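Local coordinates for hydrolase family protein (Deinococcus radiodurans R1, PDB 3CNH) that is probably a phosphatase of the haloacid dehalogenase-like superfamily, with a metal site at the end of its central parallel sheet, at residues L7-G12 against Y102-L107; G13-N18 against P89-L94; A145-G150 against Q172-V177; E160-D165 against G178-Q183. All coordinates share one frame; numbering follows the deposited sequence.

Interaction 1: L7-G12 against Y102-L107. With NA (sodium ion), chain C; PO4 (phosphate ion), chain D.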
loop_
_atom_site.group_PDB
_atom_site.type_symbol
_atom_site.label_atom_id
_atom_site.label_comp_id
_atom_site.label_asym_id
_atom_site.label_seq_id
_atom_site.Cartn_x
_atom_site.Cartn_y
_atom_site.Cartn_z
ATOM N N LEU A 7 -13.360 -0.129 8.092
ATOM C CA LEU A 7 -12.856 -0.293 6.707
ATOM C C LEU A 7 -11.344 -0.315 6.729
ATOM O O LEU A 7 -10.682 0.437 7.452
ATOM C CB LEU A 7 -13.324 0.822 5.761
ATOM C CG LEU A 7 -14.808 0.910 5.417
ATOM C CD1 LEU A 7 -15.462 1.621 6.529
ATOM C CD2 LEU A 7 -14.952 1.668 4.088
ATOM N N PHE A 8 -10.812 -1.254 5.955
ATOM C CA PHE A 8 -9.382 -1.444 5.765
ATOM C C PHE A 8 -9.069 -1.125 4.311
ATOM O O PHE A 8 -9.673 -1.673 3.387
ATOM C CB PHE A 8 -8.999 -2.892 6.067
ATOM C CG PHE A 8 -9.137 -3.271 7.518
ATOM C CD1 PHE A 8 -10.373 -3.623 8.042
ATOM C CD2 PHE A 8 -8.042 -3.275 8.356
ATOM C CE1 PHE A 8 -10.509 -3.963 9.388
ATOM C CE2 PHE A 8 -8.188 -3.594 9.702
ATOM C CZ PHE A 8 -9.405 -3.945 10.201
ATOM N N TRP A 9 -8.101 -0.234 4.139
ATOM C CA TRP A 9 -7.748 0.295 2.829
ATOM C C TRP A 9 -6.330 -0.006 2.376
ATOM O O TRP A 9 -5.350 0.250 3.047
ATOM C CB TRP A 9 -7.892 1.833 2.786
ATOM C CG TRP A 9 -9.266 2.381 2.907
ATOM C CD1 TRP A 9 -10.011 2.512 4.052
ATOM C CD2 TRP A 9 -10.081 2.886 1.842
ATOM N NE1 TRP A 9 -11.246 3.029 3.755
ATOM C CE2 TRP A 9 -11.317 3.278 2.408
ATOM C CE3 TRP A 9 -9.907 3.008 0.466
ATOM C CZ2 TRP A 9 -12.342 3.828 1.642
ATOM C CZ3 TRP A 9 -10.904 3.556 -0.278
ATOM C CH2 TRP A 9 -12.124 3.936 0.303
ATOM N N ASP A 10 -6.290 -0.561 1.197
ATOM C CA ASP A 10 -5.055 -0.666 0.404
ATOM C C ASP A 10 -4.734 0.801 0.075
ATOM O O ASP A 10 -5.650 1.657 -0.029
ATOM C CB ASP A 10 -5.424 -1.487 -0.833
ATOM C CG ASP A 10 -4.353 -1.687 -1.800
ATOM O OD1 ASP A 10 -3.190 -1.724 -1.420
ATOM O OD2 ASP A 10 -4.737 -1.900 -3.010
ATOM N N ILE A 11 -3.450 1.103 -0.080
ATOM C CA ILE A 11 -3.059 2.478 -0.458
ATOM C C ILE A 11 -2.702 2.533 -1.945
ATOM O O ILE A 11 -3.365 3.172 -2.739
ATOM C CB ILE A 11 -1.974 3.050 0.418
ATOM C CG1 ILE A 11 -2.457 3.055 1.884
ATOM C CG2 ILE A 11 -1.590 4.480 -0.026
ATOM C CD1 ILE A 11 -1.445 3.602 2.892
ATOM N N GLY A 12 -1.671 1.799 -2.316
ATOM C CA GLY A 12 -1.241 1.768 -3.735
ATOM C C GLY A 12 -2.280 1.186 -4.677
ATOM O O GLY A 12 -2.738 0.064 -4.481
ATOM N N TYR A 102 -16.792 6.703 9.635
ATOM C CA TYR A 102 -16.311 5.355 9.914
ATOM C C TYR A 102 -14.913 5.337 10.392
ATOM O O TYR A 102 -14.078 6.172 10.011
ATOM C CB TYR A 102 -16.396 4.465 8.635
ATOM C CG TYR A 102 -17.812 4.268 8.163
ATOM C CD1 TYR A 102 -18.413 5.192 7.336
ATOM C CD2 TYR A 102 -18.568 3.192 8.590
ATOM C CE1 TYR A 102 -19.717 5.060 6.949
ATOM C CE2 TYR A 102 -19.888 3.065 8.204
ATOM C CZ TYR A 102 -20.456 3.996 7.384
ATOM O OH TYR A 102 -21.790 3.921 6.982
ATOM N N ARG A 103 -14.646 4.342 11.232
ATOM C CA ARG A 103 -13.270 4.029 11.619
ATOM C C ARG A 103 -12.644 3.288 10.455
ATOM O O ARG A 103 -13.171 2.299 9.953
ATOM C CB ARG A 103 -13.225 3.138 12.847
ATOM C CG ARG A 103 -13.671 3.822 14.132
ATOM C CD ARG A 103 -13.561 2.866 15.286
ATOM N NE ARG A 103 -13.962 3.517 16.526
ATOM C CZ ARG A 103 -13.918 2.900 17.700
ATOM N NH1 ARG A 103 -13.473 1.665 17.764
ATOM N NH2 ARG A 103 -14.294 3.535 18.790
HETATM N N MSE A 104 -11.495 3.787 10.043
HETATM C CA MSE A 104 -10.792 3.239 8.895
HETATM C C MSE A 104 -9.305 3.140 9.158
HETATM O O MSE A 104 -8.715 3.939 9.878
HETATM C CB MSE A 104 -11.092 4.090 7.651
HETATM C CG MSE A 104 -12.560 4.426 7.523
HETATM SE SE MSE A 104 -13.092 5.116 5.779
HETATM C CE MSE A 104 -11.571 6.297 5.536
ATOM N N TYR A 105 -8.702 2.155 8.514
ATOM C CA TYR A 105 -7.295 1.812 8.728
ATOM C C TYR A 105 -6.672 1.398 7.406
ATOM O O TYR A 105 -7.380 0.985 6.496
ATOM C CB TYR A 105 -7.217 0.596 9.680
ATOM C CG TYR A 105 -8.033 0.728 10.946
ATOM C CD1 TYR A 105 -9.362 0.374 10.974
ATOM C CD2 TYR A 105 -7.474 1.221 12.106
ATOM C CE1 TYR A 105 -10.123 0.547 12.132
ATOM C CE2 TYR A 105 -8.195 1.361 13.268
ATOM C CZ TYR A 105 -9.535 1.020 13.286
ATOM O OH TYR A 105 -10.287 1.185 14.447
ATOM N N SER A 106 -5.359 1.561 7.284
ATOM C CA SER A 106 -4.691 0.987 6.094
ATOM C C SER A 106 -4.357 -0.447 6.389
ATOM O O SER A 106 -4.119 -0.855 7.540
ATOM C CB SER A 106 -3.409 1.731 5.646
ATOM O OG SER A 106 -2.264 1.315 6.380
ATOM N N LEU A 107 -4.277 -1.196 5.304
ATOM C CA LEU A 107 -3.759 -2.578 5.333
ATOM C C LEU A 107 -3.032 -2.701 4.002
ATOM O O LEU A 107 -3.656 -2.850 2.953
ATOM C CB LEU A 107 -4.869 -3.619 5.505
ATOM C CG LEU A 107 -4.351 -5.027 5.764
ATOM C CD1 LEU A 107 -3.695 -5.125 7.160
ATOM C CD2 LEU A 107 -5.423 -6.114 5.652
HETATM NA NA NA C . -2.885 -2.214 -4.472
HETATM P P PO4 D . -0.259 -1.517 -1.380
HETATM O O1 PO4 D . -0.551 -2.674 -0.539
HETATM O O2 PO4 D . -1.042 -1.626 -2.694
HETATM O O3 PO4 D . -0.377 -0.140 -0.710
HETATM O O4 PO4 D . 1.178 -1.542 -1.899
HETATM O O HOH W 1 -1.428 -2.049 -6.291
HETATM O O HOH W 2 -2.803 -4.419 -4.022
#
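Trp9 N gives Tyr105 O a 2.7 Å hydrogen bond, and that oxygen lies at the edge of the indole, near its plane. The bond is one of four backbone bonds zipping strand 7-9, the middle strand of the Rossmann-like HAD sheet, in parallel to 103-107. The last runs from Leu107 N to Trp9 O. On the face carrying Leu7, Trp9 and Met104, the selenium of Met104, a selenomethionine, sits obliquely to the indole, SE 3.4 Å from Trp9 NE1, a Met-aromatic contact; the bend at chi3 (-43°) turns the methyl CE back to within 3.7 Å of the same NE1. This buried N-H has no hydrogen-bond partner in the model. An alanine in place of Trp9 would probably leave Met104 SE and CE without their aromatic neighbour and open a gap beside Val14. On the opposite face the Phe8 and Tyr105 rings are inclined by 29° and displaced, with little overlap. Beyond the strand, Asp10 OD2 binds the sodium ion at 2.4 Å, with Gly12 O, Asp166, phosphate and two waters; Asp10 OD1 pairs with Lys141. Asp10 occupies the position of the nucleophile in HAD relatives. Gly12 N donates to phosphate O3 at 2.8 Å.

Interaction 2: G13-N18 against P89-L94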
loop_
_atom_site.group_PDB
_atom_site.type_symbol
_atom_site.label_atom_id
_atom_site.label_comp_id
_atom_site.label_asym_id
_atom_site.label_seq_id
_atom_site.Cartn_x
_atom_site.Cartn_y
_atom_site.Cartn_z
ATOM N N GLY A 13 -2.611 1.947 -5.702
ATOM C CA GLY A 13 -3.606 1.582 -6.700
ATOM C C GLY A 13 -5.037 1.868 -6.305
ATOM O O GLY A 13 -5.975 1.592 -7.067
ATOM N N VAL A 14 -5.181 2.445 -5.121
ATOM C CA VAL A 14 -6.502 2.786 -4.575
ATOM C C VAL A 14 -6.546 4.269 -4.208
ATOM O O VAL A 14 -7.148 5.098 -4.918
ATOM C CB VAL A 14 -6.865 1.867 -3.399
ATOM C CG1 VAL A 14 -8.190 2.236 -2.744
ATOM C CG2 VAL A 14 -6.944 0.398 -3.870
ATOM N N LEU A 15 -5.852 4.599 -3.129
ATOM C CA LEU A 15 -5.791 5.991 -2.644
ATOM C C LEU A 15 -4.755 6.827 -3.394
ATOM O O LEU A 15 -4.921 8.015 -3.660
ATOM C CB LEU A 15 -5.470 6.013 -1.151
ATOM C CG LEU A 15 -6.564 5.416 -0.252
ATOM C CD1 LEU A 15 -6.053 5.247 1.183
ATOM C CD2 LEU A 15 -7.838 6.262 -0.327
ATOM N N LEU A 16 -3.667 6.164 -3.700
ATOM C CA LEU A 16 -2.532 6.750 -4.428
ATOM C C LEU A 16 -2.100 5.796 -5.504
ATOM O O LEU A 16 -2.545 4.654 -5.565
ATOM C CB LEU A 16 -1.339 6.966 -3.482
ATOM C CG LEU A 16 -1.537 7.770 -2.171
ATOM C CD1 LEU A 16 -0.242 7.749 -1.325
ATOM C CD2 LEU A 16 -2.019 9.187 -2.437
ATOM N N THR A 17 -1.210 6.284 -6.346
ATOM C CA THR A 17 -0.559 5.403 -7.317
ATOM C C THR A 17 0.291 4.413 -6.518
ATOM O O THR A 17 0.524 4.580 -5.329
ATOM C CB THR A 17 0.385 6.184 -8.265
ATOM O OG1 THR A 17 1.340 6.919 -7.485
ATOM C CG2 THR A 17 -0.401 7.114 -9.147
ATOM N N ASN A 18 0.738 3.347 -7.159
ATOM C CA ASN A 18 1.713 2.462 -6.510
ATOM C C ASN A 18 2.974 3.263 -6.221
ATOM O O ASN A 18 3.203 4.287 -6.835
ATOM C CB ASN A 18 2.030 1.264 -7.370
ATOM C CG ASN A 18 0.855 0.329 -7.466
ATOM O OD1 ASN A 18 0.212 0.058 -6.461
ATOM N ND2 ASN A 18 0.536 -0.110 -8.664
ATOM N N PRO A 89 -7.219 11.218 -7.060
ATOM C CA PRO A 89 -8.135 12.183 -6.513
ATOM C C PRO A 89 -9.539 11.759 -6.155
ATOM O O PRO A 89 -10.019 12.105 -5.090
ATOM C CB PRO A 89 -8.152 13.293 -7.570
ATOM C CG PRO A 89 -6.902 13.130 -8.333
ATOM C CD PRO A 89 -6.631 11.681 -8.336
ATOM N N GLU A 90 -10.193 11.032 -7.043
ATOM C CA GLU A 90 -11.591 10.674 -6.792
ATOM C C GLU A 90 -11.740 9.681 -5.637
ATOM O O GLU A 90 -12.662 9.795 -4.817
ATOM C CB GLU A 90 -12.288 10.151 -8.054
ATOM C CG GLU A 90 -12.309 11.120 -9.234
ATOM C CD GLU A 90 -12.837 10.465 -10.523
ATOM O OE1 GLU A 90 -12.899 9.208 -10.605
ATOM O OE2 GLU A 90 -13.180 11.208 -11.467
ATOM N N VAL A 91 -10.848 8.711 -5.581
ATOM C CA VAL A 91 -10.911 7.686 -4.515
ATOM C C VAL A 91 -10.513 8.319 -3.184
ATOM O O VAL A 91 -11.099 8.076 -2.122
ATOM C CB VAL A 91 -10.132 6.427 -4.837
ATOM C CG1 VAL A 91 -10.156 5.512 -3.634
ATOM C CG2 VAL A 91 -10.748 5.762 -6.050
ATOM N N LEU A 92 -9.502 9.164 -3.253
ATOM C CA LEU A 92 -9.086 9.945 -2.065
ATOM C C LEU A 92 -10.203 10.709 -1.481
ATOM O O LEU A 92 -10.431 10.727 -0.274
ATOM C CB LEU A 92 -8.030 10.988 -2.389
ATOM C CG LEU A 92 -6.634 10.434 -2.311
ATOM C CD1 LEU A 92 -5.625 11.395 -2.870
ATOM C CD2 LEU A 92 -6.313 10.107 -0.861
ATOM N N ALA A 93 -10.923 11.393 -2.355
ATOM C CA ALA A 93 -12.026 12.219 -1.928
ATOM C C ALA A 93 -13.105 11.381 -1.252
ATOM O O ALA A 93 -13.713 11.782 -0.271
ATOM C CB ALA A 93 -12.622 13.022 -3.116
ATOM N N LEU A 94 -13.336 10.203 -1.799
ATOM C CA LEU A 94 -14.357 9.290 -1.244
ATOM C C LEU A 94 -13.948 8.863 0.167
ATOM O O LEU A 94 -14.731 8.870 1.128
ATOM C CB LEU A 94 -14.492 8.045 -2.131
ATOM C CG LEU A 94 -15.338 6.884 -1.601
ATOM C CD1 LEU A 94 -16.771 7.279 -1.312
ATOM C CD2 LEU A 94 -15.282 5.677 -2.579
#
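Leu16, whose side chain leans on Leu92, takes a 2.7 Å hydrogen bond at its carbonyl, Leu16 O, from Gly13 N, and this folds 13-18 into a compact turn. The loop follows the first core strand, where HAD proteins carry their squiggle and flap; backbone bonds from Leu15 to Arg88 and from Thr17 to Gln86 are consistent with the two arms of that flap. Across from it, helix 89-94 contributes Val91 and Leu92. Val91 presses its branch point onto a peptide group, CB and CG1 each lying 3.3 Å from Val14 O. With CG1 anti to the backbone N (chi1 175°), the same methyl also reaches Val14 CG1 at 3.9 Å and Leu15 CD2 at 4.1 Å, the Leu15 side chain passing it at about a right angle. One residue on, in the conformer described here, Leu92 sets CG 3.3 Å from Leu15 O; a second conformer is deposited, so its fit is less certain. Trp9 of the central strand touches Val14, Leu15 and Val91 together, so the helix, the loop and the sheet share one apolar core. Leu16 packs on Phe122 of helix 112-122 as well, and in this conformer its CD2 lies 4.3 Å from Leu92 CD1.

Interaction 3: A145-G150 against Q172-V177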
loop_
_atom_site.group_PDB
_atom_site.type_symbol
_atom_site.label_atom_id
_atom_site.label_comp_id
_atom_site.label_asym_id
_atom_site.label_seq_id
_atom_site.Cartn_x
_atom_site.Cartn_y
_atom_site.Cartn_z
ATOM N N ALA A 145 -2.568 -14.354 7.187
ATOM C CA ALA A 145 -2.152 -13.849 8.517
ATOM C C ALA A 145 -2.188 -12.319 8.595
ATOM O O ALA A 145 -2.393 -11.742 9.674
ATOM C CB ALA A 145 -0.746 -14.347 8.878
HETATM N N MSE A 146 -1.947 -11.651 7.475
HETATM C CA MSE A 146 -1.955 -10.163 7.488
HETATM C C MSE A 146 -3.363 -9.652 7.780
HETATM O O MSE A 146 -3.576 -8.713 8.547
HETATM C CB MSE A 146 -1.487 -9.628 6.157
HETATM C CG MSE A 146 -1.594 -8.194 5.945
HETATM SE SE MSE A 146 -0.494 -7.193 7.238
HETATM C CE MSE A 146 0.155 -5.730 6.036
ATOM N N TYR A 147 -4.325 -10.270 7.115
ATOM C CA TYR A 147 -5.726 -9.861 7.282
ATOM C C TYR A 147 -6.166 -10.101 8.727
ATOM O O TYR A 147 -6.803 -9.251 9.366
ATOM C CB TYR A 147 -6.648 -10.572 6.259
ATOM C CG TYR A 147 -6.326 -10.198 4.851
ATOM C CD1 TYR A 147 -6.682 -8.977 4.337
ATOM C CD2 TYR A 147 -5.523 -11.037 4.049
ATOM C CE1 TYR A 147 -6.328 -8.610 3.045
ATOM C CE2 TYR A 147 -5.188 -10.669 2.758
ATOM C CZ TYR A 147 -5.584 -9.473 2.264
ATOM O OH TYR A 147 -5.208 -9.135 0.979
ATOM N N ARG A 148 -5.812 -11.265 9.229
ATOM C CA ARG A 148 -6.171 -11.648 10.600
ATOM C C ARG A 148 -5.527 -10.691 11.606
ATOM O O ARG A 148 -6.117 -10.316 12.599
ATOM C CB ARG A 148 -5.825 -13.117 10.894
ATOM C CG ARG A 148 -6.635 -14.091 10.014
ATOM C CD ARG A 148 -6.576 -15.553 10.438
ATOM N NE ARG A 148 -7.712 -16.275 9.855
ATOM C CZ ARG A 148 -7.614 -17.114 8.834
ATOM N NH1 ARG A 148 -6.435 -17.423 8.330
ATOM N NH2 ARG A 148 -8.698 -17.698 8.362
ATOM N N LEU A 149 -4.304 -10.294 11.308
ATOM C CA LEU A 149 -3.571 -9.375 12.210
ATOM C C LEU A 149 -4.266 -8.020 12.249
ATOM O O LEU A 149 -4.479 -7.398 13.299
ATOM C CB LEU A 149 -2.121 -9.258 11.762
ATOM C CG LEU A 149 -1.227 -8.390 12.639
ATOM C CD1 LEU A 149 -1.333 -8.710 14.158
ATOM C CD2 LEU A 149 0.216 -8.513 12.081
ATOM N N GLY A 150 -4.719 -7.583 11.093
ATOM C CA GLY A 150 -5.395 -6.282 10.996
ATOM C C GLY A 150 -6.669 -6.284 11.845
ATOM O O GLY A 150 -6.965 -5.356 12.601
ATOM N N GLN A 172 -9.971 -11.692 -2.543
ATOM C CA GLN A 172 -10.318 -13.082 -2.277
ATOM C C GLN A 172 -9.720 -13.578 -0.961
ATOM O O GLN A 172 -10.352 -14.311 -0.215
ATOM C CB GLN A 172 -9.975 -13.991 -3.462
ATOM C CG GLN A 172 -10.797 -13.702 -4.711
ATOM C CD GLN A 172 -10.339 -14.468 -5.912
ATOM O OE1 GLN A 172 -9.149 -14.711 -6.073
ATOM N NE2 GLN A 172 -11.274 -14.840 -6.781
ATOM N N ALA A 173 -8.478 -13.199 -0.677
ATOM C CA ALA A 173 -7.804 -13.621 0.567
ATOM C C ALA A 173 -8.507 -13.055 1.790
ATOM O O ALA A 173 -8.689 -13.727 2.788
ATOM C CB ALA A 173 -6.296 -13.214 0.558
ATOM N N ALA A 174 -8.933 -11.817 1.666
ATOM C CA ALA A 174 -9.677 -11.150 2.741
ATOM C C ALA A 174 -10.976 -11.912 2.992
ATOM O O ALA A 174 -11.362 -12.216 4.130
ATOM C CB ALA A 174 -9.969 -9.686 2.372
ATOM N N ARG A 175 -11.691 -12.216 1.924
ATOM C CA ARG A 175 -12.958 -12.943 2.077
ATOM C C ARG A 175 -12.747 -14.333 2.693
ATOM O O ARG A 175 -13.623 -14.842 3.418
ATOM C CB ARG A 175 -13.675 -13.075 0.747
ATOM C CG ARG A 175 -14.140 -11.725 0.212
ATOM C CD ARG A 175 -14.714 -11.905 -1.164
ATOM N NE ARG A 175 -15.349 -10.669 -1.592
ATOM C CZ ARG A 175 -15.565 -10.357 -2.852
ATOM N NH1 ARG A 175 -15.156 -11.158 -3.813
ATOM N NH2 ARG A 175 -16.127 -9.201 -3.142
ATOM N N ALA A 176 -11.585 -14.904 2.422
ATOM C CA ALA A 176 -11.278 -16.274 2.891
ATOM C C ALA A 176 -11.113 -16.314 4.403
ATOM O O ALA A 176 -11.236 -17.383 5.004
ATOM C CB ALA A 176 -10.015 -16.866 2.203
ATOM N N VAL A 177 -10.821 -15.163 5.002
ATOM C CA VAL A 177 -10.700 -15.076 6.487
ATOM C C VAL A 177 -11.996 -14.593 7.124
ATOM O O VAL A 177 -12.116 -14.455 8.340
ATOM C CB VAL A 177 -9.496 -14.248 6.996
ATOM C CG1 VAL A 177 -8.166 -14.771 6.328
ATOM C CG2 VAL A 177 -9.697 -12.745 6.810
HETATM O O HOH W 3 -10.611 -15.214 10.459
#
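Tyr147 lays its ring against the backbone and methyls of Ala173 and Ala174, and this is the tight half of a helix-helix contact on one side of the HAD core. The segments 145-150 and 172-176 cross at -60°, their axes 9.3 Å apart, with the Tyr147 ring filling the space between them. Ala174 CA stands 4.0 Å above the ring plane, over its centre, and the neighbouring CB makes a CH-pi contact, 27° off the ring normal. Ala173 C lies over the same face but nearer the rim, while Ala173 CB is 3.5 Å from Tyr147 CE2. An alanine in place of Tyr147 would probably open a gap between the two helices, leaving Ala173 and Ala174 facing no ring. Leu107 and Met163 of the sheet also pack on this tyrosine, so the helix pair rests on the strands.

The other side faces solvent. Val177, at the end of its segment, sends CG2 to Tyr147 CB at 3.8 Å and CG1 under the exposed guanidinium of Arg148, 3.5 Å from Arg148 CZ and over its centre. Water 3 lies in the guanidinium plane at its edge: it accepts from Arg148 NE at 3.1 Å and donates to Val177 O at 2.7 Å. Arg148 has a second deposited conformer, and crystal neighbours touch both residues, so the Arg148 position described is one of two and may be affected by crystal packing. The contact therefore relies on apolar and CH-pi packing inside, with the polar link between the two segments made by one water.

Interaction 4: E160-D165 against G178-Q183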
loop_
_atom_site.group_PDB
_atom_site.type_symbol
_atom_site.label_atom_id
_atom_site.label_comp_id
_atom_site.label_asym_id
_atom_site.label_seq_id
_atom_site.Cartn_x
_atom_site.Cartn_y
_atom_site.Cartn_z
ATOM N N GLU A 160 -17.604 -7.788 10.368
ATOM C CA GLU A 160 -17.830 -6.376 10.700
ATOM C C GLU A 160 -16.841 -5.485 9.979
ATOM O O GLU A 160 -16.749 -4.284 10.240
ATOM C CB GLU A 160 -17.617 -6.141 12.199
ATOM C CG GLU A 160 -18.648 -6.785 13.096
ATOM C CD GLU A 160 -18.319 -6.605 14.576
ATOM O OE1 GLU A 160 -17.116 -6.551 14.998
ATOM O OE2 GLU A 160 -19.301 -6.518 15.322
ATOM N N ALA A 161 -16.062 -6.112 9.119
ATOM C CA ALA A 161 -15.012 -5.393 8.394
ATOM C C ALA A 161 -15.124 -5.522 6.892
ATOM O O ALA A 161 -15.608 -6.520 6.361
ATOM C CB ALA A 161 -13.624 -5.927 8.816
ATOM N N VAL A 162 -14.659 -4.474 6.222
ATOM C CA VAL A 162 -14.552 -4.482 4.760
ATOM C C VAL A 162 -13.150 -4.079 4.340
ATOM O O VAL A 162 -12.640 -3.071 4.794
ATOM C CB VAL A 162 -15.526 -3.503 4.074
ATOM C CG1 VAL A 162 -15.486 -3.680 2.551
ATOM C CG2 VAL A 162 -16.963 -3.698 4.584
HETATM N N MSE A 163 -12.560 -4.907 3.483
HETATM C CA MSE A 163 -11.274 -4.667 2.824
HETATM C C MSE A 163 -11.495 -4.107 1.421
HETATM O O MSE A 163 -12.319 -4.615 0.643
HETATM C CB MSE A 163 -10.488 -5.976 2.674
HETATM C CG MSE A 163 -9.180 -5.870 1.917
HETATM SE SE MSE A 163 -7.872 -4.984 3.059
HETATM C CE MSE A 163 -6.576 -4.428 1.631
ATOM N N VAL A 164 -10.752 -3.038 1.118
ATOM C CA VAL A 164 -10.767 -2.399 -0.188
ATOM C C VAL A 164 -9.371 -2.528 -0.809
ATOM O O VAL A 164 -8.389 -2.012 -0.259
ATOM C CB VAL A 164 -11.133 -0.908 -0.099
ATOM C CG1 VAL A 164 -11.081 -0.267 -1.481
ATOM C CG2 VAL A 164 -12.547 -0.689 0.595
ATOM N N ASP A 165 -9.297 -3.207 -1.940
ATOM C CA ASP A 165 -7.986 -3.470 -2.616
ATOM C C ASP A 165 -8.208 -3.471 -4.101
ATOM O O ASP A 165 -9.287 -3.783 -4.558
ATOM C CB ASP A 165 -7.410 -4.805 -2.156
ATOM C CG ASP A 165 -5.898 -4.931 -2.393
ATOM O OD1 ASP A 165 -5.462 -5.153 -3.567
ATOM O OD2 ASP A 165 -5.173 -4.886 -1.374
ATOM N N GLY A 178 -12.980 -14.361 6.266
ATOM C CA GLY A 178 -14.317 -13.968 6.701
ATOM C C GLY A 178 -14.713 -12.514 6.575
ATOM O O GLY A 178 -15.795 -12.115 6.990
HETATM N N MSE A 179 -13.823 -11.713 6.041
HETATM C CA MSE A 179 -14.078 -10.274 5.852
HETATM C C MSE A 179 -14.941 -10.025 4.629
HETATM O O MSE A 179 -14.987 -10.838 3.701
HETATM C CB MSE A 179 -12.762 -9.477 5.642
HETATM C CG MSE A 179 -11.855 -9.470 6.848
HETATM SE SE MSE A 179 -10.185 -8.675 6.380
HETATM C CE MSE A 179 -10.611 -6.869 6.459
ATOM N N HIS A 180 -15.654 -8.906 4.655
ATOM C CA HIS A 180 -16.216 -8.410 3.419
ATOM C C HIS A 180 -15.072 -7.771 2.658
ATOM O O HIS A 180 -14.056 -7.388 3.222
ATOM C CB HIS A 180 -17.277 -7.373 3.671
ATOM C CG HIS A 180 -18.460 -7.920 4.386
ATOM N ND1 HIS A 180 -19.396 -8.715 3.759
ATOM C CD2 HIS A 180 -18.864 -7.799 5.676
ATOM C CE1 HIS A 180 -20.326 -9.061 4.634
ATOM N NE2 HIS A 180 -20.022 -8.530 5.805
ATOM N N ALA A 181 -15.230 -7.687 1.346
ATOM C CA ALA A 181 -14.205 -7.056 0.517
ATOM C C ALA A 181 -14.819 -6.569 -0.779
ATOM O O ALA A 181 -15.804 -7.116 -1.270
ATOM C CB ALA A 181 -13.040 -8.032 0.230
ATOM N N VAL A 182 -14.281 -5.460 -1.237
ATOM C CA VAL A 182 -14.629 -4.879 -2.533
ATOM C C VAL A 182 -13.381 -4.563 -3.325
ATOM O O VAL A 182 -12.456 -3.966 -2.788
ATOM C CB VAL A 182 -15.380 -3.550 -2.380
ATOM C CG1 VAL A 182 -15.737 -3.004 -3.760
ATOM C CG2 VAL A 182 -16.671 -3.763 -1.537
ATOM N N GLN A 183 -13.359 -4.987 -4.578
ATOM C CA GLN A 183 -12.268 -4.655 -5.483
ATOM C C GLN A 183 -12.443 -3.242 -6.015
ATOM O O GLN A 183 -13.446 -2.920 -6.615
ATOM C CB GLN A 183 -12.193 -5.606 -6.660
ATOM C CG GLN A 183 -10.901 -5.457 -7.437
ATOM C CD GLN A 183 -10.770 -6.449 -8.568
ATOM O OE1 GLN A 183 -11.644 -7.298 -8.758
ATOM N NE2 GLN A 183 -9.667 -6.374 -9.320
#
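Val182 N donates to Met163 O at 2.8 Å, and Met163 N returns a bond to His180 O at 2.9 Å. With His180 N to Ala161 O, these join strands 161-165 and 180-183 in parallel, the two ends of a beta-alpha-beta crossover whose helix is 168-176. The ladder weakens toward the metal-site end, where Asp165 N to Val182 O is long and weak at 3.4 Å. At the start of the second segment Gly178, with phi 103°, closes the Schellman motif that ends the helix and lets the chain turn back into the sheet.

Packing differs between the two faces. On the face of Met163 and Ala181, the bend of Met179 at chi3 (80°) carries its methyl CE to 3.9 Å from both Ala161 CB and Met163 CB, Met163 and Met179 both being selenomethionines, and Ala181 CB lies 4.1 Å from Met163 CB. On the face of Val162, Val182 and His180, Val162 CG1 comes to 4.3 Å from Val182 CG2 in the conformer described, and the His180 ring turns an edge to Ala161 O.

At the metal-site end the side chains are polar. Asp165 OD2 forms a salt bridge to Lys141 and its OD1 takes a bond from Arg167 N, while Gln183 CG passes 3.7 Å from Asp165 O on the way to a bond between Gln183 NE2 and Asp166 O. Since Asp166 binds the sodium ion, Gln183 lies in the second shell, through the backbone of Asp166, and the edge strand probably helps position the metal-binding loop.

Interactions 1 and 4 lie in one five-stranded parallel sheet, about 10 Å apart, centre to centre, joined where strand 6-9 bonds to strand 161-165 through Phe8 with Val162 and Val164. Interaction 3, its centre about 9 Å from that of interaction 4, lays helices 144-154 and 168-176 over a face of that sheet. Interaction 2 packs the loop after strand 6-9 onto helix 89-98, and lies about 22 Å from interaction 3, centre to centre, without touching it. Along the chain, interaction 2 falls between the two segments of interaction 1, whereas the segments of interactions 3 and 4 alternate. Strand ends from interactions 1 and 4 converge on the sodium site, as expected of an HAD core.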